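Local atomic coordinates of OxyR (Porphyromonas gingivalis, PDB entry 3HO7), a protein that probably binds DNA and activates transcription in response to redox state as a LysR-family regulator, its regulatory domain being the part present here. Residues Glu76-Leu80 with Arg203-Ile207; Ala54-Ser58 with Leu191-Gln195. All coordinates share one frame. Numbering follows the deposited sequence.

Contact 1 of 2, residues Glu76-Leu80 with Arg203-Ile207; sequences EDDLL and REQLI
Two acidic side chains of strand 76-80 converge on the guanidinium of Arg203, held out from helix 203-207 with all four chi angles near 180°. Arg203 NH2 donates to Asp78 OD2 at 3.0 Å, and Glu76 closes the salt-bridge network; Arg203 NH1 lies 2.6 Å from Glu76 OE2 in a weak hydrogen bond, though Glu76 OE2 and Arg203 NH2 are modelled too close together, so neither is placed firmly. Both carboxylates approach the group's edge. One helical turn on, where Ile207 N bonds Arg203 O at 3.0 Å, Ile207 (mt) sets CD1 3.5 Å from Asp78 OD2 and CG2 4.0 Å from CD2 of Leu80 (mt). Glu76 to Leu79 are extended, turning Asp78 toward the helix and Asp77 and Leu79 away; Leu80 departs from this (psi -52°). The segment axes pass 10.5 Å apart at -28°, the Leu80 and Ile207 CA atoms 6.7 Å apart. This is helix-on-sheet packing with a charged margin: Leu80 also meets Leu210 of helix 200-211, while Arg203 leans on Val193 of adjoining strand 184-194.

Contact 2 of 2, residues Ala54-Ser58 with Leu191-Gln195; sequences ASLLS and LAVRQ
Helix 54-58, closing turn of helix 49-58, runs at 35° to the end of strand 191-194, their axes 7.6 Å apart. Ser58 N bonds Ala54 O at 3.1 Å, and the extended strand gives way at Gln195 to helical backbone angles. Across the gap the nearest CA atoms are those of Leu56 and Arg194, 6.1 Å apart. Leu56 (mt) is the main apolar bridge: its CD1 sits 3.8 Å from Ala192 CB and its CD2 3.6 Å from Val193 CA, so it lies against the strand backbone as much as against side chains. Arg194, with chi3 near 50° and chi4 near 94°, folds back over the helix end, modelled tightly against its backbone and so less surely placed; NH1 comes 2.8 Å from Leu57 O and 3.5 Å from Leu57 CD2, while NH2 forms a salt bridge with Asp196. In this alpha/beta packing, buried leucine fills the space beside small Ala192, and a cationic group lies at the helix C-terminus, consistent with favourable electrostatics toward the partial negative charge of its carbonyl oxygens.

Contacts 1 and 2 lie 12 Å apart, centre to centre, on the same side of the chain's centre, and are joined through one mixed sheet. Antiparallel neighbours 75-89 and 184-194 link them directly: Glu76 O is 2.9 Å from Val193 N and Asp78 O is 3.0 Å from Leu191 N, both probable hydrogen bonds. In chain order the segments alternate, 54-58, 76-80, 191-195, 203-207, so each contact brings an early segment to a late one. Helix 49-58 packs against one face of the sheet and helix 200-211 against the other, as in the alpha/beta sandwich of periplasmic-binding-protein-like LysR regulatory domains, where distant parts of the chain complete one subdomain.

Contact 1 of 2, residues Glu76-Leu80 with Arg203-Ile207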
loop_
_atom_site.group_PDB
_atom_site.type_symbol
_atom_site.label_atom_id
_atom_site.label_comp_id
_atom_site.label_asym_id
_atom_site.label_seq_id
_atom_site.Cartn_x
_atom_site.Cartn_y
_atom_site.Cartn_z
ATOM N N GLU A 76 2.263 -24.538 10.021
ATOM C CA GLU A 76 3.710 -24.678 9.943
ATOM C C GLU A 76 4.233 -23.848 8.780
ATOM O O GLU A 76 3.465 -23.433 7.916
ATOM C CB GLU A 76 4.124 -26.146 9.803
ATOM C CG GLU A 76 3.912 -26.746 8.424
ATOM C CD GLU A 76 4.285 -28.217 8.379
ATOM O OE1 GLU A 76 4.084 -28.912 9.398
ATOM O OE2 GLU A 76 4.778 -28.682 7.329
ATOM N N ASP A 77 5.535 -23.593 8.769
ATOM C CA ASP A 77 6.117 -22.733 7.752
ATOM C C ASP A 77 7.548 -23.126 7.413
ATOM O O ASP A 77 8.205 -23.848 8.162
ATOM C CB ASP A 77 6.061 -21.267 8.192
ATOM C CG ASP A 77 6.529 -21.072 9.621
ATOM O OD1 ASP A 77 7.712 -20.726 9.818
ATOM O OD2 ASP A 77 5.712 -21.278 10.544
ATOM N N ASP A 78 8.022 -22.633 6.276
ATOM C CA ASP A 78 9.361 -22.936 5.800
ATOM C C ASP A 78 10.042 -21.660 5.331
ATOM O O ASP A 78 9.398 -20.764 4.786
ATOM C CB ASP A 78 9.298 -23.946 4.654
ATOM C CG ASP A 78 8.798 -25.305 5.101
ATOM O OD1 ASP A 78 9.464 -25.939 5.950
ATOM O OD2 ASP A 78 7.739 -25.741 4.603
ATOM N N LEU A 79 11.349 -21.580 5.548
ATOM C CA LEU A 79 12.109 -20.403 5.161
ATOM C C LEU A 79 12.154 -20.238 3.645
ATOM O O LEU A 79 12.392 -21.197 2.908
ATOM C CB LEU A 79 13.530 -20.476 5.727
ATOM C CG LEU A 79 14.462 -19.308 5.401
ATOM C CD1 LEU A 79 13.896 -17.999 5.951
ATOM C CD2 LEU A 79 15.856 -19.564 5.947
ATOM N N LEU A 80 11.907 -19.019 3.187
ATOM C CA LEU A 80 12.053 -18.693 1.776
ATOM C C LEU A 80 13.308 -17.853 1.585
ATOM O O LEU A 80 14.165 -18.178 0.765
ATOM C CB LEU A 80 10.820 -17.952 1.258
ATOM C CG LEU A 80 9.509 -18.737 1.348
ATOM C CD1 LEU A 80 8.362 -17.945 0.745
ATOM C CD2 LEU A 80 9.658 -20.089 0.658
ATOM N N ARG A 203 3.404 -27.886 -2.635
ATOM C CA ARG A 203 4.074 -27.130 -1.584
ATOM C C ARG A 203 5.566 -27.059 -1.875
ATOM O O ARG A 203 6.167 -25.985 -1.844
ATOM C CB ARG A 203 3.823 -27.788 -0.226
ATOM C CG ARG A 203 4.449 -27.081 0.970
ATOM C CD ARG A 203 4.132 -27.846 2.252
ATOM N NE ARG A 203 4.835 -27.325 3.421
ATOM C CZ ARG A 203 4.776 -27.874 4.631
ATOM N NH1 ARG A 203 4.045 -28.963 4.832
ATOM N NH2 ARG A 203 5.448 -27.336 5.640
ATOM N N GLU A 204 6.156 -28.215 -2.161
ATOM C CA GLU A 204 7.577 -28.301 -2.478
ATOM C C GLU A 204 7.917 -27.462 -3.709
ATOM O O GLU A 204 8.933 -26.768 -3.735
ATOM C CB GLU A 204 7.987 -29.760 -2.695
ATOM C CG GLU A 204 9.456 -29.955 -3.044
ATOM C CD GLU A 204 9.875 -31.413 -3.010
ATOM O OE1 GLU A 204 9.100 -32.246 -2.492
ATOM O OE2 GLU A 204 10.981 -31.728 -3.500
ATOM N N GLN A 205 7.062 -27.530 -4.725
ATOM C CA GLN A 205 7.273 -26.759 -5.945
ATOM C C GLN A 205 7.194 -25.264 -5.654
ATOM O O GLN A 205 8.053 -24.491 -6.080
ATOM C CB GLN A 205 6.251 -27.151 -7.016
ATOM C CG GLN A 205 6.522 -26.544 -8.388
ATOM C CD GLN A 205 5.480 -26.935 -9.424
ATOM O OE1 GLN A 205 4.579 -27.729 -9.150
ATOM N NE2 GLN A 205 5.601 -26.376 -10.624
ATOM N N LEU A 206 6.161 -24.861 -4.921
ATOM C CA LEU A 206 5.994 -23.458 -4.553
ATOM C C LEU A 206 7.226 -22.922 -3.831
ATOM O O LEU A 206 7.768 -21.882 -4.203
ATOM C CB LEU A 206 4.743 -23.263 -3.693
ATOM C CG LEU A 206 3.469 -22.822 -4.419
ATOM C CD1 LEU A 206 3.556 -21.359 -4.840
ATOM C CD2 LEU A 206 3.190 -23.715 -5.618
ATOM N N ILE A 207 7.671 -23.633 -2.802
ATOM C CA ILE A 207 8.851 -23.209 -2.057
ATOM C C ILE A 207 10.023 -22.959 -3.001
ATOM O O ILE A 207 10.685 -21.926 -2.926
ATOM C CB ILE A 207 9.251 -24.236 -0.987
ATOM C CG1 ILE A 207 8.149 -24.358 0.069
ATOM C CG2 ILE A 207 10.581 -23.847 -0.344
ATOM C CD1 ILE A 207 8.453 -25.362 1.164
#

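Contact 2 of 2, residues Ala54-Ser58 with Leu191-Gln195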
loop_
_atom_site.group_PDB
_atom_site.type_symbol
_atom_site.label_atom_id
_atom_site.label_comp_id
_atom_site.label_asym_id
_atom_site.label_seq_id
_atom_site.Cartn_x
_atom_site.Cartn_y
_atom_site.Cartn_z
ATOM N N ALA A 54 -5.518 -17.073 10.290
ATOM C CA ALA A 54 -6.924 -17.431 10.448
ATOM C C ALA A 54 -7.462 -18.128 9.203
ATOM O O ALA A 54 -8.178 -19.125 9.299
ATOM C CB ALA A 54 -7.753 -16.195 10.762
ATOM N N SER A 55 -7.110 -17.596 8.036
ATOM C CA SER A 55 -7.572 -18.153 6.770
ATOM C C SER A 55 -6.969 -19.530 6.513
ATOM O O SER A 55 -7.654 -20.437 6.046
ATOM C CB SER A 55 -7.259 -17.199 5.618
ATOM O OG SER A 55 -8.026 -16.014 5.732
ATOM N N LEU A 56 -5.687 -19.684 6.826
ATOM C CA LEU A 56 -5.025 -20.975 6.692
ATOM C C LEU A 56 -5.742 -22.047 7.506
ATOM O O LEU A 56 -6.080 -23.110 6.985
ATOM C CB LEU A 56 -3.561 -20.881 7.125
ATOM C CG LEU A 56 -2.555 -20.398 6.079
ATOM C CD1 LEU A 56 -1.194 -20.165 6.719
ATOM C CD2 LEU A 56 -2.449 -21.401 4.941
ATOM N N LEU A 57 -5.973 -21.764 8.784
ATOM C CA LEU A 57 -6.646 -22.717 9.661
ATOM C C LEU A 57 -8.020 -23.119 9.131
ATOM O O LEU A 57 -8.327 -24.307 9.021
ATOM C CB LEU A 57 -6.774 -22.159 11.083
ATOM C CG LEU A 57 -5.554 -22.297 11.998
ATOM C CD1 LEU A 57 -5.837 -21.681 13.360
ATOM C CD2 LEU A 57 -5.153 -23.757 12.146
ATOM N N SER A 58 -8.841 -22.127 8.799
ATOM C CA SER A 58 -10.211 -22.377 8.350
ATOM C C SER A 58 -10.267 -23.031 6.970
ATOM O O SER A 58 -11.229 -23.726 6.645
ATOM C CB SER A 58 -11.018 -21.077 8.339
ATOM O OG SER A 58 -10.579 -20.216 7.303
ATOM N N LEU A 191 6.968 -19.316 3.939
ATOM C CA LEU A 191 5.729 -19.801 3.346
ATOM C C LEU A 191 5.004 -20.676 4.355
ATOM O O LEU A 191 5.507 -21.728 4.753
ATOM C CB LEU A 191 6.007 -20.596 2.069
ATOM C CG LEU A 191 4.827 -20.685 1.094
ATOM C CD1 LEU A 191 5.058 -21.789 0.073
ATOM C CD2 LEU A 191 3.527 -20.916 1.841
ATOM N N ALA A 192 3.823 -20.237 4.775
ATOM C CA ALA A 192 3.076 -20.942 5.809
ATOM C C ALA A 192 1.877 -21.701 5.251
ATOM O O ALA A 192 1.304 -21.320 4.228
ATOM C CB ALA A 192 2.634 -19.969 6.892
ATOM N N VAL A 193 1.554 -22.821 5.874
ATOM C CA VAL A 193 0.379 -23.620 5.542
ATOM C C VAL A 193 -0.173 -24.302 6.788
ATOM O O VAL A 193 0.344 -24.138 7.842
ATOM C CB VAL A 193 0.690 -24.729 4.529
ATOM C CG1 VAL A 193 1.436 -24.189 3.391
ATOM C CG2 VAL A 193 1.507 -25.791 5.146
ATOM N N ARG A 194 -1.195 -25.119 6.635
ATOM C CA ARG A 194 -1.665 -25.994 7.702
ATOM C C ARG A 194 -0.791 -27.242 7.767
ATOM O O ARG A 194 -0.233 -27.672 6.759
ATOM C CB ARG A 194 -3.132 -26.376 7.485
ATOM C CG ARG A 194 -4.119 -25.301 7.912
ATOM C CD ARG A 194 -5.558 -25.721 7.654
ATOM N NE ARG A 194 -5.862 -27.049 8.181
ATOM C CZ ARG A 194 -6.399 -27.280 9.376
ATOM N NH1 ARG A 194 -6.688 -26.270 10.185
ATOM N NH2 ARG A 194 -6.643 -28.524 9.765
ATOM N N GLN A 195 -0.669 -27.822 8.955
ATOM C CA GLN A 195 0.156 -29.011 9.129
ATOM C C GLN A 195 -0.315 -30.146 8.231
ATOM O O GLN A 195 0.496 -30.875 7.662
ATOM C CB GLN A 195 0.150 -29.466 10.588
ATOM C CG GLN A 195 0.773 -28.473 11.546
ATOM C CD GLN A 195 0.900 -29.025 12.949
ATOM O OE1 GLN A 195 0.594 -28.343 13.926
ATOM N NE2 GLN A 195 1.348 -30.271 13.058
#